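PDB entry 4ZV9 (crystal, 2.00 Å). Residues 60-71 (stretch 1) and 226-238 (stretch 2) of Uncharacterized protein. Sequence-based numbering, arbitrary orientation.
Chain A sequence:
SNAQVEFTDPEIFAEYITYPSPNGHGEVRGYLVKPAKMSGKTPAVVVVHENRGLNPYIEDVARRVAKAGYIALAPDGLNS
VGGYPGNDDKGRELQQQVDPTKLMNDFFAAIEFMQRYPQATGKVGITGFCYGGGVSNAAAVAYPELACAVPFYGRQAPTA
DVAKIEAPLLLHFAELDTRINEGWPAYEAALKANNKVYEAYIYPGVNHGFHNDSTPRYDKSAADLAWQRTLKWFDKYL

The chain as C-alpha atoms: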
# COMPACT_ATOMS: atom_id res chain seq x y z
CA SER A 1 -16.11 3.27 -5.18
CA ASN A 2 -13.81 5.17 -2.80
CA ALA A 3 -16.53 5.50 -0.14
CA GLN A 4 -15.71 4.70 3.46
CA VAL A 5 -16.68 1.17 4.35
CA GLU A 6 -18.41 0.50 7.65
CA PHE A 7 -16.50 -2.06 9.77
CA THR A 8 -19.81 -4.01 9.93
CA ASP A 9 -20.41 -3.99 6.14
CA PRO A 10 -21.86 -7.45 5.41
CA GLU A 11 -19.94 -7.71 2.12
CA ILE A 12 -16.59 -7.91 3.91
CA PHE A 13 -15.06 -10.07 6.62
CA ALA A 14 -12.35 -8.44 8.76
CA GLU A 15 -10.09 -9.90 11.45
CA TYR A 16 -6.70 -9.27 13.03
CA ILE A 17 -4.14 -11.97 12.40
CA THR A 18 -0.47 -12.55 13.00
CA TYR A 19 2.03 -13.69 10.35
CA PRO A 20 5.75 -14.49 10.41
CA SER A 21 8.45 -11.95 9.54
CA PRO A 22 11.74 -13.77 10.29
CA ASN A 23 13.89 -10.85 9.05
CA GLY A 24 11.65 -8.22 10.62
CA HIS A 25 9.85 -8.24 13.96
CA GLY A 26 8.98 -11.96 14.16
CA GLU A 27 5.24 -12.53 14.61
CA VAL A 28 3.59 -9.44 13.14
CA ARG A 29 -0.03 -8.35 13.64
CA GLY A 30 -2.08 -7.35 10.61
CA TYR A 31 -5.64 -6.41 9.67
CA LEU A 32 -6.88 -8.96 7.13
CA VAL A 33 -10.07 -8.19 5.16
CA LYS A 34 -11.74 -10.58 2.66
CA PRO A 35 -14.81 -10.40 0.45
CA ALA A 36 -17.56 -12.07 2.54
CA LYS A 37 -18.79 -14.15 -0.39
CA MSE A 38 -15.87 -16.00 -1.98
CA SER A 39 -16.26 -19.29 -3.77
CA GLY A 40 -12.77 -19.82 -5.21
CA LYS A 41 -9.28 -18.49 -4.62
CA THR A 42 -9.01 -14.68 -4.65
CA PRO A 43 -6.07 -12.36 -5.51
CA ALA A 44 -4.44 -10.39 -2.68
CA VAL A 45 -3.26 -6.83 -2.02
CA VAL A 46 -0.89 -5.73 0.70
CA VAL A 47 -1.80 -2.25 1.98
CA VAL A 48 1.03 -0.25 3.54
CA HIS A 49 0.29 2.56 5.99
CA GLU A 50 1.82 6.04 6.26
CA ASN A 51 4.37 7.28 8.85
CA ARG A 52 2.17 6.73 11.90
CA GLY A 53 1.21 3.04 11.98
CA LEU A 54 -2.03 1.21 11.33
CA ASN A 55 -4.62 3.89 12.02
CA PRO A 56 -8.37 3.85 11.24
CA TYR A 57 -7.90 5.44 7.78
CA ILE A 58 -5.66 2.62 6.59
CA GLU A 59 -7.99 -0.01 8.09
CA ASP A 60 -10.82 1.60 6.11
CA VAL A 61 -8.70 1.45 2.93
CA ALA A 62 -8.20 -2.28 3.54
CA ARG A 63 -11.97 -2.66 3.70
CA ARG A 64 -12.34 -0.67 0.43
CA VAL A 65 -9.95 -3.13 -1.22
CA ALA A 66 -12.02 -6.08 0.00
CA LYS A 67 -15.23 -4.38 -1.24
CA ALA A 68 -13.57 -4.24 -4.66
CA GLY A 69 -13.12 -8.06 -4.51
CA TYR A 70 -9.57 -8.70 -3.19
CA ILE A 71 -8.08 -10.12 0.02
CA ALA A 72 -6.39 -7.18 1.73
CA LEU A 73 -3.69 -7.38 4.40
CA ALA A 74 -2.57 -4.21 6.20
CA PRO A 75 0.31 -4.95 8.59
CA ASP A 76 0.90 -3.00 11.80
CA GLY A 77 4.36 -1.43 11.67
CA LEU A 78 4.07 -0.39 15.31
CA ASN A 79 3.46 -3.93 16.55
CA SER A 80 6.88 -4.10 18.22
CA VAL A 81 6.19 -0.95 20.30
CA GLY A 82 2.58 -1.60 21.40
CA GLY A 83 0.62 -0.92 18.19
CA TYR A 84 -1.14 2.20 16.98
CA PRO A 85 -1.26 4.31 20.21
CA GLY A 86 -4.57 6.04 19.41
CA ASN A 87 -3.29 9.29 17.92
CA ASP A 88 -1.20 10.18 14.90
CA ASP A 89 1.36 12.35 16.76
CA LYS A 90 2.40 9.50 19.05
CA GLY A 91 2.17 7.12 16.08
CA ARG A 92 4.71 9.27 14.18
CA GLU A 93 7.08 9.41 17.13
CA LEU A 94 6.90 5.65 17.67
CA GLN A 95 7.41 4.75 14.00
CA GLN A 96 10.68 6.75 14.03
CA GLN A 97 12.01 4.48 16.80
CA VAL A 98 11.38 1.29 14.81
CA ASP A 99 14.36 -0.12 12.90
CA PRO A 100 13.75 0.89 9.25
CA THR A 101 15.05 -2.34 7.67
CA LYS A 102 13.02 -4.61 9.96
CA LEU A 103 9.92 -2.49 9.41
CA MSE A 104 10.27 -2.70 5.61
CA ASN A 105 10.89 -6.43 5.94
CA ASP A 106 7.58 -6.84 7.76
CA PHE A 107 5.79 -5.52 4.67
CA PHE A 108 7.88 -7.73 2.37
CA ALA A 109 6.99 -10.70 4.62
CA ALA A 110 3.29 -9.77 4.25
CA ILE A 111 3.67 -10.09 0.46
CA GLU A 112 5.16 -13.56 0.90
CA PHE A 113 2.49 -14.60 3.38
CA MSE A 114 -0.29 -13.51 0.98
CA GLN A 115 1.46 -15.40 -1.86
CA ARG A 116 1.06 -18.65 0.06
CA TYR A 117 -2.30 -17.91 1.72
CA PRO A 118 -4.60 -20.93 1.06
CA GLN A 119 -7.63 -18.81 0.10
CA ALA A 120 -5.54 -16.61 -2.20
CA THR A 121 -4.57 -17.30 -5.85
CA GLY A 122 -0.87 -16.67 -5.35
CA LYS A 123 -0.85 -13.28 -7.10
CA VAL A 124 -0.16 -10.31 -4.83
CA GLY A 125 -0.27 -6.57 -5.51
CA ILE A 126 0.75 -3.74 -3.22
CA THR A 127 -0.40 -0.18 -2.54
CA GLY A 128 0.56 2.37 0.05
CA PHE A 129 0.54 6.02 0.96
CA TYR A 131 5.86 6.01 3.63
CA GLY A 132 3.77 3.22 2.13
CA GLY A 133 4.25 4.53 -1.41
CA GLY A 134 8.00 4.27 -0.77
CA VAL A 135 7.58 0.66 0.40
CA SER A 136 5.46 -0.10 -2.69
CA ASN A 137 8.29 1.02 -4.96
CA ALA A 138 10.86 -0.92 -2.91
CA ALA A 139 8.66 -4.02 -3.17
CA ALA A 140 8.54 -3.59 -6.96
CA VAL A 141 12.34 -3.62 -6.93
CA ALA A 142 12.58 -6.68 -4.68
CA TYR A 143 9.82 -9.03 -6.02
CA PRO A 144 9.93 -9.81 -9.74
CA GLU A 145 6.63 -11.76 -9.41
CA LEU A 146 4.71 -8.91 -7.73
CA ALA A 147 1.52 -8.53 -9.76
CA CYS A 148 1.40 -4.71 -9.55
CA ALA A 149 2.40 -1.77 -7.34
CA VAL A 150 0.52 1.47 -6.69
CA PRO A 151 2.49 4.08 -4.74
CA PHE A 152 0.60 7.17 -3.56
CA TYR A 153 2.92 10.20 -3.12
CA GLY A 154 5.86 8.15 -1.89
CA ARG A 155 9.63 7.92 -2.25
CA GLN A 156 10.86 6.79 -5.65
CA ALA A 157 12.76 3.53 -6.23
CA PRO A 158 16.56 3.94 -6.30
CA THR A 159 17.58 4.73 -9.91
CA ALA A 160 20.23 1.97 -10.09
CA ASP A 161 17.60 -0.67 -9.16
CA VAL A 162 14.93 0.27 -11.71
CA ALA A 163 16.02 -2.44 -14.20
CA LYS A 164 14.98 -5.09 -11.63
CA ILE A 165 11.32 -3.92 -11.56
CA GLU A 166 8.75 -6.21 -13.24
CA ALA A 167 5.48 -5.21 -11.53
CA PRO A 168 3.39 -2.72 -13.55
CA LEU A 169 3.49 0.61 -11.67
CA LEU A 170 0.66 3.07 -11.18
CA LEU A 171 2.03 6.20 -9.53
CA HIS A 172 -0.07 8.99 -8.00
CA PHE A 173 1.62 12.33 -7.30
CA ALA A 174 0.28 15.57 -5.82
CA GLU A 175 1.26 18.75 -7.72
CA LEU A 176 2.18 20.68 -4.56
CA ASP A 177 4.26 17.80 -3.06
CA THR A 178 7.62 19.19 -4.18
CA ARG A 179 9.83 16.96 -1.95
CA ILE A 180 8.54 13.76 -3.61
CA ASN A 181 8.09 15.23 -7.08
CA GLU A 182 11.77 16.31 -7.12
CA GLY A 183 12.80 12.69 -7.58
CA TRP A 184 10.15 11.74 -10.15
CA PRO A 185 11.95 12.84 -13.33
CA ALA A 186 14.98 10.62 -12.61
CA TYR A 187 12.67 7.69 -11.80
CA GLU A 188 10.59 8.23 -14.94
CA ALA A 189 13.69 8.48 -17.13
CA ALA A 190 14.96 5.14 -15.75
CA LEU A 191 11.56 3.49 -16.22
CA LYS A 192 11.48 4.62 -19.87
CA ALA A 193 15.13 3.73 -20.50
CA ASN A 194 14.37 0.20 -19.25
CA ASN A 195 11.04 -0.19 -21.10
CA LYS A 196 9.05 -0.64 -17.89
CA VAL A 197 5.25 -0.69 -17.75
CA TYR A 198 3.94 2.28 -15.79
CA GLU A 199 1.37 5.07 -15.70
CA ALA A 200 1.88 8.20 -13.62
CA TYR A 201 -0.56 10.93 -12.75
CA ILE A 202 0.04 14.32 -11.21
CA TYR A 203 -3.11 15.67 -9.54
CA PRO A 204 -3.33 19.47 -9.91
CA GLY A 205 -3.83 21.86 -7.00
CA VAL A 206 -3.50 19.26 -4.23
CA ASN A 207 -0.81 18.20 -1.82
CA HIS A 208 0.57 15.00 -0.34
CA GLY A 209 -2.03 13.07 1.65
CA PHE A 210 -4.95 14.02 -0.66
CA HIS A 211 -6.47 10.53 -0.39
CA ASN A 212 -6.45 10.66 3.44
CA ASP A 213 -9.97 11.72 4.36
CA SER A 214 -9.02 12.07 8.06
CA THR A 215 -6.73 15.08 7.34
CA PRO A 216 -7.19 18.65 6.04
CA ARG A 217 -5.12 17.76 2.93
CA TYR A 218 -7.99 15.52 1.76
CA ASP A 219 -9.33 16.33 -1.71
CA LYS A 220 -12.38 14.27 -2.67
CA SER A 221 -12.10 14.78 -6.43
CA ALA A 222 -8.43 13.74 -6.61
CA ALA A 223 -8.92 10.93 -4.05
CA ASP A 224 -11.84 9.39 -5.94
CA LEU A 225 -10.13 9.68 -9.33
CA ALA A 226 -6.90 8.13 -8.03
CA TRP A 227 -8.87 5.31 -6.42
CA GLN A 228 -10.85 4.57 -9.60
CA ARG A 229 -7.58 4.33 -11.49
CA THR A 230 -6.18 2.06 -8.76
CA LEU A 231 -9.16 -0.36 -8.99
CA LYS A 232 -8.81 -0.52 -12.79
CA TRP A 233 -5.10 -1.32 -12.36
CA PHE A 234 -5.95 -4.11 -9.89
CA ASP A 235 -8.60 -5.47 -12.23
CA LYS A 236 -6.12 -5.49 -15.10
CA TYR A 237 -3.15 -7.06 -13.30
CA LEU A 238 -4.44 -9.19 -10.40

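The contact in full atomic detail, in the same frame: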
# COMPACT_ATOMS: atom_id res chain seq x y z
N ASP A 60 -9.71 1.36 7.03
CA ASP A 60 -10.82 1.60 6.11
C ASP A 60 -10.38 1.29 4.67
O ASP A 60 -11.13 0.68 3.91
CB ASP A 60 -11.32 3.03 6.21
CG ASP A 60 -12.65 3.22 5.52
OD1 ASP A 60 -13.63 2.53 5.90
OD2 ASP A 60 -12.75 4.09 4.66
N VAL A 61 -9.18 1.71 4.29
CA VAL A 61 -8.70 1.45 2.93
C VAL A 61 -8.66 -0.05 2.67
O VAL A 61 -9.04 -0.50 1.59
CB VAL A 61 -7.34 2.12 2.67
CG1 VAL A 61 -6.76 1.66 1.34
CG2 VAL A 61 -7.50 3.63 2.68
N ALA A 62 -8.22 -0.82 3.66
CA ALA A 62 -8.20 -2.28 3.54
C ALA A 62 -9.60 -2.80 3.26
O ALA A 62 -9.78 -3.68 2.39
CB ALA A 62 -7.59 -2.91 4.76
N ARG A 63 -10.59 -2.27 3.95
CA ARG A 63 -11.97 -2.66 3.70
C ARG A 63 -12.44 -2.26 2.30
O ARG A 63 -13.16 -3.02 1.65
CB ARG A 63 -12.91 -2.12 4.77
CG ARG A 63 -12.67 -2.70 6.16
CD ARG A 63 -13.78 -2.33 7.13
NE ARG A 63 -13.86 -0.90 7.41
CZ ARG A 63 -13.19 -0.27 8.37
NH1 ARG A 63 -12.33 -0.90 9.15
NH2 ARG A 63 -13.37 1.04 8.53
N ARG A 64 -12.00 -1.10 1.80
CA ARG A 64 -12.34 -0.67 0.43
C ARG A 64 -11.77 -1.65 -0.61
O ARG A 64 -12.41 -1.95 -1.60
CB ARG A 64 -11.83 0.72 0.12
CG ARG A 64 -12.36 1.79 1.06
CD ARG A 64 -11.76 3.15 0.74
NE ARG A 64 -11.82 4.02 1.90
CZ ARG A 64 -11.38 5.27 1.93
NH1 ARG A 64 -10.90 5.85 0.83
NH2 ARG A 64 -11.46 5.96 3.07
N VAL A 65 -10.56 -2.14 -0.35
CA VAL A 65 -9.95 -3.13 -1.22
C VAL A 65 -10.77 -4.43 -1.24
O VAL A 65 -10.98 -5.02 -2.30
CB VAL A 65 -8.49 -3.42 -0.80
CG1 VAL A 65 -7.92 -4.58 -1.60
CG2 VAL A 65 -7.65 -2.16 -1.01
N ALA A 66 -11.21 -4.87 -0.07
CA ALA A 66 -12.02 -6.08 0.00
C ALA A 66 -13.38 -5.87 -0.68
O ALA A 66 -13.91 -6.80 -1.28
CB ALA A 66 -12.20 -6.53 1.45
N LYS A 67 -13.96 -4.69 -0.54
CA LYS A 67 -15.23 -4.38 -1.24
C LYS A 67 -15.06 -4.48 -2.75
O LYS A 67 -15.99 -4.82 -3.44
CB LYS A 67 -15.73 -2.97 -0.91
CG LYS A 67 -16.34 -2.85 0.46
CD LYS A 67 -17.79 -3.29 0.49
CE LYS A 67 -18.70 -2.24 -0.13
NZ LYS A 67 -20.11 -2.55 0.22
N ALA A 68 -13.86 -4.16 -3.23
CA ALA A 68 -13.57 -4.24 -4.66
C ALA A 68 -13.32 -5.68 -5.12
O ALA A 68 -13.14 -5.91 -6.31
CB ALA A 68 -12.39 -3.34 -5.02
N GLY A 69 -13.26 -6.64 -4.19
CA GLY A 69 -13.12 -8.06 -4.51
C GLY A 69 -11.77 -8.73 -4.26
O GLY A 69 -11.52 -9.82 -4.76
N TYR A 70 -10.90 -8.12 -3.47
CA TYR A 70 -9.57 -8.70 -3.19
C TYR A 70 -9.36 -8.97 -1.71
O TYR A 70 -10.02 -8.35 -0.86
CB TYR A 70 -8.49 -7.76 -3.69
CG TYR A 70 -8.71 -7.35 -5.13
CD1 TYR A 70 -8.46 -8.23 -6.16
CD2 TYR A 70 -9.22 -6.09 -5.45
CE1 TYR A 70 -8.69 -7.88 -7.49
CE2 TYR A 70 -9.45 -5.72 -6.77
CZ TYR A 70 -9.18 -6.62 -7.79
OH TYR A 70 -9.42 -6.26 -9.11
N ILE A 71 -8.46 -9.90 -1.38
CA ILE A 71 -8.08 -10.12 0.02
C ILE A 71 -7.04 -9.05 0.34
O ILE A 71 -6.03 -8.98 -0.33
CB ILE A 71 -7.45 -11.50 0.28
CG1 ILE A 71 -8.47 -12.60 -0.05
CG2 ILE A 71 -7.05 -11.61 1.75
CD1 ILE A 71 -7.89 -13.99 -0.09
N ALA A 226 -8.05 9.01 -8.28
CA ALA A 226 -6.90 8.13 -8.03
C ALA A 226 -7.36 6.71 -7.65
O ALA A 226 -6.76 5.71 -8.08
CB ALA A 226 -6.00 8.70 -6.96
N TRP A 227 -8.41 6.62 -6.84
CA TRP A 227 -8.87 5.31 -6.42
C TRP A 227 -9.48 4.54 -7.59
O TRP A 227 -9.27 3.34 -7.71
CB TRP A 227 -9.86 5.39 -5.26
CG TRP A 227 -10.08 4.06 -4.61
CD1 TRP A 227 -11.23 3.35 -4.61
CD2 TRP A 227 -9.12 3.28 -3.89
NE1 TRP A 227 -11.06 2.17 -3.90
CE2 TRP A 227 -9.77 2.11 -3.46
CE3 TRP A 227 -7.77 3.46 -3.57
CZ2 TRP A 227 -9.12 1.11 -2.72
CZ3 TRP A 227 -7.13 2.49 -2.82
CH2 TRP A 227 -7.80 1.33 -2.40
N GLN A 228 -10.25 5.22 -8.43
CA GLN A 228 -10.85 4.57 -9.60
C GLN A 228 -9.76 4.01 -10.48
O GLN A 228 -9.86 2.88 -10.94
CB GLN A 228 -11.66 5.56 -10.42
CG GLN A 228 -12.37 4.99 -11.65
CD GLN A 228 -13.07 6.06 -12.48
OE1 GLN A 228 -12.67 7.23 -12.51
NE2 GLN A 228 -14.13 5.65 -13.17
N ARG A 229 -8.71 4.80 -10.70
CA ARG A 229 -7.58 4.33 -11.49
C ARG A 229 -6.89 3.13 -10.84
O ARG A 229 -6.47 2.19 -11.52
CB ARG A 229 -6.58 5.47 -11.71
CG ARG A 229 -7.05 6.48 -12.73
CD ARG A 229 -6.23 7.75 -12.63
NE ARG A 229 -6.55 8.69 -13.70
CZ ARG A 229 -6.21 9.98 -13.70
NH1 ARG A 229 -5.57 10.51 -12.67
NH2 ARG A 229 -6.54 10.74 -14.74
N THR A 230 -6.77 3.16 -9.53
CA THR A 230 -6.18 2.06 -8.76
C THR A 230 -6.99 0.74 -8.91
O THR A 230 -6.42 -0.31 -9.19
CB THR A 230 -6.05 2.45 -7.29
OG1 THR A 230 -5.22 3.61 -7.20
CG2 THR A 230 -5.43 1.32 -6.47
N LEU A 231 -8.31 0.82 -8.79
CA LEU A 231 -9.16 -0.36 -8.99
C LEU A 231 -9.07 -0.92 -10.42
O LEU A 231 -9.06 -2.14 -10.62
CB LEU A 231 -10.62 -0.05 -8.64
CG LEU A 231 -10.89 0.35 -7.18
CD1 LEU A 231 -12.39 0.44 -6.93
CD2 LEU A 231 -10.25 -0.62 -6.20
N LYS A 232 -8.98 -0.05 -11.42
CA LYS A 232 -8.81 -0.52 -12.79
C LYS A 232 -7.46 -1.23 -12.97
O LYS A 232 -7.35 -2.20 -13.73
CB LYS A 232 -8.91 0.63 -13.80
CG LYS A 232 -10.33 1.17 -13.89
CD LYS A 232 -10.55 2.20 -14.98
CE LYS A 232 -11.88 2.89 -14.75
NZ LYS A 232 -12.31 3.66 -15.95
N TRP A 233 -6.43 -0.73 -12.29
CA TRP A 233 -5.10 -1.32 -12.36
C TRP A 233 -5.16 -2.72 -11.73
O TRP A 233 -4.65 -3.69 -12.31
CB TRP A 233 -4.11 -0.42 -11.62
CG TRP A 233 -2.67 -0.58 -12.00
CD1 TRP A 233 -1.68 -1.14 -11.25
CD2 TRP A 233 -2.03 -0.11 -13.20
NE1 TRP A 233 -0.48 -1.06 -11.91
CE2 TRP A 233 -0.67 -0.44 -13.12
CE3 TRP A 233 -2.50 0.56 -14.34
CZ2 TRP A 233 0.25 -0.13 -14.13
CZ3 TRP A 233 -1.59 0.86 -15.36
CH2 TRP A 233 -0.23 0.51 -15.24
N PHE A 234 -5.79 -2.81 -10.56
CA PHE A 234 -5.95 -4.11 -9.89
C PHE A 234 -6.69 -5.09 -10.78
O PHE A 234 -6.31 -6.25 -10.88
CB PHE A 234 -6.71 -3.99 -8.56
CG PHE A 234 -5.96 -3.28 -7.44
CD1 PHE A 234 -4.56 -3.20 -7.43
CD2 PHE A 234 -6.65 -2.77 -6.37
CE1 PHE A 234 -3.90 -2.55 -6.40
CE2 PHE A 234 -5.99 -2.15 -5.32
CZ PHE A 234 -4.61 -2.04 -5.34
N ASP A 235 -7.78 -4.63 -11.38
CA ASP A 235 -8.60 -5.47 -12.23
C ASP A 235 -7.79 -5.98 -13.43
O ASP A 235 -7.93 -7.12 -13.85
CB ASP A 235 -9.80 -4.68 -12.74
CG ASP A 235 -10.69 -5.50 -13.64
OD1 ASP A 235 -11.17 -6.56 -13.19
OD2 ASP A 235 -10.91 -5.10 -14.80
N LYS A 236 -6.94 -5.12 -13.96
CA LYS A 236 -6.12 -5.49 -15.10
C LYS A 236 -4.99 -6.47 -14.76
O LYS A 236 -4.72 -7.38 -15.53
CB LYS A 236 -5.51 -4.23 -15.70
CG LYS A 236 -4.84 -4.40 -17.06
CD LYS A 236 -4.31 -3.07 -17.53
CE LYS A 236 -3.56 -3.13 -18.81
NZ LYS A 236 -4.14 -4.06 -19.81
N TYR A 237 -4.35 -6.29 -13.60
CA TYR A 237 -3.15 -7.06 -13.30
C TYR A 237 -3.22 -8.11 -12.21
O TYR A 237 -2.29 -8.88 -12.07
CB TYR A 237 -1.98 -6.10 -13.04
CG TYR A 237 -1.60 -5.29 -14.26
CD1 TYR A 237 -1.07 -5.91 -15.38
CD2 TYR A 237 -1.74 -3.90 -14.29
CE1 TYR A 237 -0.69 -5.18 -16.51
CE2 TYR A 237 -1.37 -3.16 -15.41
CZ TYR A 237 -0.85 -3.81 -16.51
OH TYR A 237 -0.48 -3.08 -17.60
N LEU A 238 -4.31 -8.17 -11.44
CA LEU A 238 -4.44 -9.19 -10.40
C LEU A 238 -5.26 -10.39 -10.87
O LEU A 238 -6.26 -10.22 -11.59
CB LEU A 238 -5.07 -8.60 -9.14
CG LEU A 238 -4.16 -7.68 -8.33
CD1 LEU A 238 -4.94 -7.07 -7.18
CD2 LEU A 238 -2.97 -8.46 -7.81
OXT LEU A 238 -4.95 -11.54 -10.55
O HOH W 1 -13.27 0.10 -3.24
O HOH W 2 -10.79 -3.89 -9.09
O HOH W 3 -8.42 -8.88 -10.68

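The two helices, 60-67 and 226-237, cross at -49° with axes no closer than 11.8 Å. Trp 227 fills the first part of the gap. Its CA-to-CB bond points toward stretch 1, and with chi1 t and chi2 at -113° the indole reaches across to the first helix and puts its far end against it: Trp 227 CH2 lies 3.9 Å from Val 61 CG1 and 3.8 Å from Val 65 CG2, the latter at the ring edge, while Trp 227 CZ2 sits 3.9 Å from Arg 64 CB. The same pose leaves the indole nitrogen free for a water, which accepts from Trp 227 NE1 (3.1 Å) and donates to Arg 64 O (2.8 Å).

Arg 64 thus offers its aliphatic base to the tryptophan, while its extended m, t, t chain carries the guanidinium back to Asp 60, where Arg 64 NH2 to Asp 60 OD2 is 2.8 Å, a salt bridge within the helix.

Four residues further along each chain the backbones draw in, and small meets medium: Ala 68 CB touches Leu 231 CD2 at 3.7 Å. Gly 69 is the first residue to leave helical phi/psi, in a Schellman motif, its positive phi being one that a CB would make strained against the preceding carbonyl. Tyr 70 points toward stretch 2.

Tyr 70, chi1 m, is the most heavily covered residue here. Leu 238 (m, t) lays CD1 over one ring face, 4.1 Å from the Tyr 70 ring centroid, and Phe 234, also m, presents its edge to the tyrosine face in an offset pair with planes at 74°. The hydroxyl reaches the helix backbone, yet Tyr 70 OH to Asp 235 N, 3.2 Å, is no hydrogen bond: the angle is poor, and that amide already donates to Leu 231 O. Waters instead link Tyr 70 OH to Leu 231 O and Leu 238 O. No direct hydrogen bond joins the stretches.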